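Uncharacterized protein (Porphyromonas gingivalis, PDB 1ZBS) is of unknown function but is probably an N-acetylglucosamine kinase of the ASKHA (actin-like ATPase) superfamily. Local coordinates at residues 105-116 with 233-244. Residues are numbered along the deposited sequence; the frame is centred on the assembly and turned at random.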
loop_
_atom_site.group_PDB
_atom_site.type_symbol
_atom_site.label_atom_id
_atom_site.label_comp_id
_atom_site.label_asym_id
_atom_site.label_seq_id
_atom_site.Cartn_x
_atom_site.Cartn_y
_atom_site.Cartn_z
ATOM N N LEU A 105 -25.884 10.028 12.132
ATOM C CA LEU A 105 -26.259 10.792 10.943
ATOM C C LEU A 105 -27.669 10.523 10.438
ATOM O O LEU A 105 -28.378 11.439 10.019
ATOM C CB LEU A 105 -25.277 10.502 9.809
ATOM C CG LEU A 105 -23.818 10.894 10.023
ATOM C CD1 LEU A 105 -22.956 10.350 8.892
ATOM C CD2 LEU A 105 -23.713 12.400 10.112
ATOM N N CYS A 106 -28.067 9.260 10.467
ATOM C CA CYS A 106 -29.379 8.869 9.978
ATOM C C CYS A 106 -30.445 8.904 11.055
ATOM O O CYS A 106 -31.617 9.153 10.769
ATOM C CB CYS A 106 -29.294 7.474 9.368
ATOM S SG CYS A 106 -28.181 7.406 7.964
ATOM N N GLY A 107 -30.031 8.659 12.291
ATOM C CA GLY A 107 -30.962 8.670 13.398
ATOM C C GLY A 107 -31.807 7.414 13.454
ATOM O O GLY A 107 -31.428 6.420 14.074
ATOM N N ASP A 108 -32.958 7.447 12.799
ATOM C CA ASP A 108 -33.843 6.295 12.803
ATOM C C ASP A 108 -34.471 6.096 11.430
ATOM O O ASP A 108 -35.452 5.368 11.282
ATOM C CB ASP A 108 -34.930 6.498 13.857
ATOM C CG ASP A 108 -35.696 7.794 13.658
ATOM O OD1 ASP A 108 -36.390 7.917 12.624
ATOM O OD2 ASP A 108 -35.600 8.694 14.524
ATOM N N SER A 109 -33.890 6.739 10.424
ATOM C CA SER A 109 -34.395 6.646 9.065
ATOM C C SER A 109 -33.412 5.953 8.126
ATOM O O SER A 109 -32.222 5.850 8.419
ATOM C CB SER A 109 -34.701 8.044 8.536
ATOM O OG SER A 109 -33.544 8.865 8.604
ATOM N N GLU A 110 -33.931 5.494 6.992
ATOM C CA GLU A 110 -33.144 4.803 5.970
ATOM C C GLU A 110 -32.143 5.757 5.302
ATOM O O GLU A 110 -32.420 6.944 5.146
ATOM C CB GLU A 110 -34.102 4.209 4.925
ATOM C CG GLU A 110 -33.422 3.541 3.740
ATOM C CD GLU A 110 -34.406 3.037 2.690
ATOM O OE1 GLU A 110 -35.315 3.807 2.297
ATOM O OE2 GLU A 110 -34.258 1.876 2.244
ATOM N N GLY A 111 -30.980 5.238 4.912
ATOM C CA GLY A 111 -29.983 6.080 4.270
ATOM C C GLY A 111 -28.607 5.450 4.121
ATOM O O GLY A 111 -28.389 4.304 4.512
ATOM N N ILE A 112 -27.676 6.203 3.542
ATOM C CA ILE A 112 -26.314 5.731 3.345
ATOM C C ILE A 112 -25.384 6.547 4.216
ATOM O O ILE A 112 -25.350 7.774 4.115
ATOM C CB ILE A 112 -25.875 5.875 1.879
ATOM C CG1 ILE A 112 -26.728 4.968 0.992
ATOM C CG2 ILE A 112 -24.390 5.532 1.738
ATOM C CD1 ILE A 112 -26.559 5.219 -0.496
ATOM N N ALA A 113 -24.643 5.861 5.085
ATOM C CA ALA A 113 -23.707 6.517 5.994
ATOM C C ALA A 113 -22.269 6.192 5.607
ATOM O O ALA A 113 -21.909 5.028 5.400
ATOM C CB ALA A 113 -23.981 6.072 7.433
ATOM N N CYS A 114 -21.444 7.230 5.525
ATOM C CA CYS A 114 -20.046 7.060 5.139
ATOM C C CYS A 114 -19.070 7.684 6.111
ATOM O O CYS A 114 -19.345 8.717 6.719
ATOM C CB CYS A 114 -19.791 7.678 3.769
ATOM S SG CYS A 114 -20.878 7.132 2.488
ATOM N N ILE A 115 -17.919 7.044 6.247
ATOM C CA ILE A 115 -16.872 7.552 7.113
ATOM C C ILE A 115 -15.682 7.941 6.246
ATOM O O ILE A 115 -15.284 7.200 5.350
ATOM C CB ILE A 115 -16.430 6.503 8.134
ATOM C CG1 ILE A 115 -17.610 6.138 9.045
ATOM C CG2 ILE A 115 -15.251 7.041 8.944
ATOM C CD1 ILE A 115 -17.270 5.138 10.130
ATOM N N LEU A 116 -15.138 9.126 6.494
ATOM C CA LEU A 116 -13.979 9.612 5.752
ATOM C C LEU A 116 -13.007 10.200 6.777
ATOM O O LEU A 116 -13.079 11.387 7.103
ATOM C CB LEU A 116 -14.414 10.689 4.745
ATOM C CG LEU A 116 -14.057 10.578 3.262
ATOM C CD1 LEU A 116 -14.432 9.204 2.730
ATOM C CD2 LEU A 116 -14.786 11.680 2.468
ATOM N N ARG A 233 -29.050 3.146 -4.777
ATOM C CA ARG A 233 -30.070 3.938 -4.102
ATOM C C ARG A 233 -29.760 5.443 -4.155
ATOM O O ARG A 233 -29.659 6.104 -3.115
ATOM C CB ARG A 233 -30.199 3.484 -2.638
ATOM C CG ARG A 233 -30.791 2.088 -2.442
ATOM C CD ARG A 233 -32.235 2.022 -2.926
ATOM N NE ARG A 233 -33.107 2.952 -2.205
ATOM C CZ ARG A 233 -33.602 2.727 -0.989
ATOM N NH1 ARG A 233 -33.320 1.603 -0.352
ATOM N NH2 ARG A 233 -34.372 3.630 -0.400
ATOM N N PRO A 234 -29.611 6.007 -5.368
ATOM C CA PRO A 234 -29.314 7.437 -5.517
ATOM C C PRO A 234 -30.444 8.347 -5.053
ATOM O O PRO A 234 -30.415 9.556 -5.278
ATOM C CB PRO A 234 -29.035 7.577 -7.009
ATOM C CG PRO A 234 -29.966 6.572 -7.595
ATOM C CD PRO A 234 -29.743 5.373 -6.691
ATOM N N ASP A 235 -31.456 7.757 -4.431
ATOM C CA ASP A 235 -32.577 8.528 -3.912
ATOM C C ASP A 235 -32.210 8.927 -2.493
ATOM O O ASP A 235 -32.664 9.952 -1.981
ATOM C CB ASP A 235 -33.854 7.685 -3.922
ATOM C CG ASP A 235 -33.610 6.257 -3.502
ATOM O OD1 ASP A 235 -32.786 5.585 -4.160
ATOM O OD2 ASP A 235 -34.241 5.793 -2.517
ATOM N N LEU A 236 -31.376 8.101 -1.863
ATOM C CA LEU A 236 -30.923 8.358 -0.501
ATOM C C LEU A 236 -29.799 9.372 -0.479
ATOM O O LEU A 236 -28.830 9.256 -1.223
ATOM C CB LEU A 236 -30.440 7.071 0.156
ATOM C CG LEU A 236 -31.466 6.169 0.836
ATOM C CD1 LEU A 236 -32.851 6.352 0.234
ATOM C CD2 LEU A 236 -30.984 4.718 0.693
ATOM N N PRO A 237 -29.921 10.396 0.372
ATOM C CA PRO A 237 -28.885 11.428 0.477
ATOM C C PRO A 237 -27.665 10.860 1.214
ATOM O O PRO A 237 -27.811 10.047 2.126
ATOM C CB PRO A 237 -29.584 12.528 1.268
ATOM C CG PRO A 237 -30.472 11.745 2.188
ATOM C CD PRO A 237 -31.072 10.720 1.235
ATOM N N LEU A 238 -26.469 11.284 0.817
ATOM C CA LEU A 238 -25.230 10.805 1.440
ATOM C C LEU A 238 -24.867 11.526 2.737
ATOM O O LEU A 238 -24.729 12.747 2.767
ATOM C CB LEU A 238 -24.067 10.944 0.456
ATOM C CG LEU A 238 -23.842 9.846 -0.585
ATOM C CD1 LEU A 238 -25.159 9.347 -1.133
ATOM C CD2 LEU A 238 -22.948 10.383 -1.698
ATOM N N HIS A 239 -24.703 10.759 3.804
ATOM C CA HIS A 239 -24.330 11.314 5.092
ATOM C C HIS A 239 -22.888 10.922 5.370
ATOM O O HIS A 239 -22.512 9.763 5.196
ATOM C CB HIS A 239 -25.257 10.778 6.181
ATOM C CG HIS A 239 -26.646 11.330 6.103
ATOM N ND1 HIS A 239 -26.942 12.640 6.412
ATOM C CD2 HIS A 239 -27.815 10.761 5.721
ATOM C CE1 HIS A 239 -28.231 12.854 6.224
ATOM N NE2 HIS A 239 -28.783 11.731 5.804
ATOM N N PHE A 240 -22.075 11.882 5.797
ATOM C CA PHE A 240 -20.658 11.611 6.052
ATOM C C PHE A 240 -20.177 11.998 7.425
ATOM O O PHE A 240 -20.683 12.933 8.050
ATOM C CB PHE A 240 -19.775 12.347 5.042
ATOM C CG PHE A 240 -19.840 11.791 3.651
ATOM C CD1 PHE A 240 -18.850 10.927 3.188
ATOM C CD2 PHE A 240 -20.875 12.155 2.793
ATOM C CE1 PHE A 240 -18.878 10.434 1.885
ATOM C CE2 PHE A 240 -20.921 11.669 1.484
ATOM C CZ PHE A 240 -19.918 10.808 1.029
ATOM N N ILE A 241 -19.169 11.276 7.889
ATOM C CA ILE A 241 -18.581 11.566 9.181
ATOM C C ILE A 241 -17.061 11.468 9.036
ATOM O O ILE A 241 -16.564 10.797 8.138
ATOM C CB ILE A 241 -19.115 10.579 10.246
ATOM C CG1 ILE A 241 -19.272 11.314 11.569
ATOM C CG2 ILE A 241 -18.205 9.376 10.387
ATOM C CD1 ILE A 241 -20.488 12.237 11.587
ATOM N N GLY A 242 -16.325 12.163 9.891
ATOM C CA GLY A 242 -14.881 12.078 9.806
ATOM C C GLY A 242 -14.106 13.357 9.555
ATOM O O GLY A 242 -14.603 14.311 8.951
ATOM N N SER A 243 -12.861 13.352 10.018
ATOM C CA SER A 243 -11.971 14.496 9.878
ATOM C C SER A 243 -11.738 14.894 8.425
ATOM O O SER A 243 -11.763 16.073 8.096
ATOM C CB SER A 243 -10.640 14.199 10.578
ATOM O OG SER A 243 -10.167 12.894 10.253
ATOM N N VAL A 244 -11.529 13.914 7.554
ATOM C CA VAL A 244 -11.303 14.200 6.139
ATOM C C VAL A 244 -12.565 14.691 5.426
ATOM O O VAL A 244 -12.499 15.591 4.576
ATOM C CB VAL A 244 -10.764 12.962 5.399
ATOM C CG1 VAL A 244 -10.756 13.214 3.899
ATOM C CG2 VAL A 244 -9.346 12.635 5.892
#
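Four backbone hydrogen bonds knit Ile112, Cys114 and Leu116 to His239 and Ile241, placing strand 238-241 parallel to and beside 111-116, the middle strand of a five-stranded mixed sheet with the 3-2-1-4-5 order of the actin-like ATPase fold. The first is His239 N to Ile112 O at 3.1 Å and the last Leu116 N to Ile241 O at 2.7 Å. Beyond them, Leu116 O takes a weak bond from Val244 N in the helix that begins after Gly242.

On one face of the sheet Cys114 sits on the Phe240 ring: its CB lies 3.4 Å from Phe240 CD1, and SG stands over the ring face, 4.3 Å from the centroid. Phe223 of helix 210-229 touches both side chains. On the other face, Leu105, from helix 97-105, reaches onto the strand. Its CB packs against His239 CB, CG lies near Ile241 CD1, CD1 rests 3.5 Å from Phe240 O, and CD2 meets Ile241 CD1 at 3.6 Å. Leu105 O hangs over the His239 imidazole, whose ND1 is hydrogen-bonded to Ser265 OG on the adjoining strand 263-267.

Ahead of the strands, Glu110 meets Arg233, the first residue of a type I turn that runs to Leu236, end-on: NH1 bonds OE2 at 2.8 Å and NH2 bonds OE1 at 2.9 Å. Both oxygens lie close to the guanidinium plane but are approached from above the carboxylate, the two planes being 70° apart. Bends at chi2 and chi3 (-64° and -60°) fold Arg233 back, so that NE and NH2 also grip Asp235 OD2 side-on while Leu236 CD2 covers one guanidinium face. The guanidinium, shared by two carboxylates, probably helps to keep Glu110 and Asp235 ionised and offsets their like charges, at an interface whose other side-chain contacts are mostly apolar.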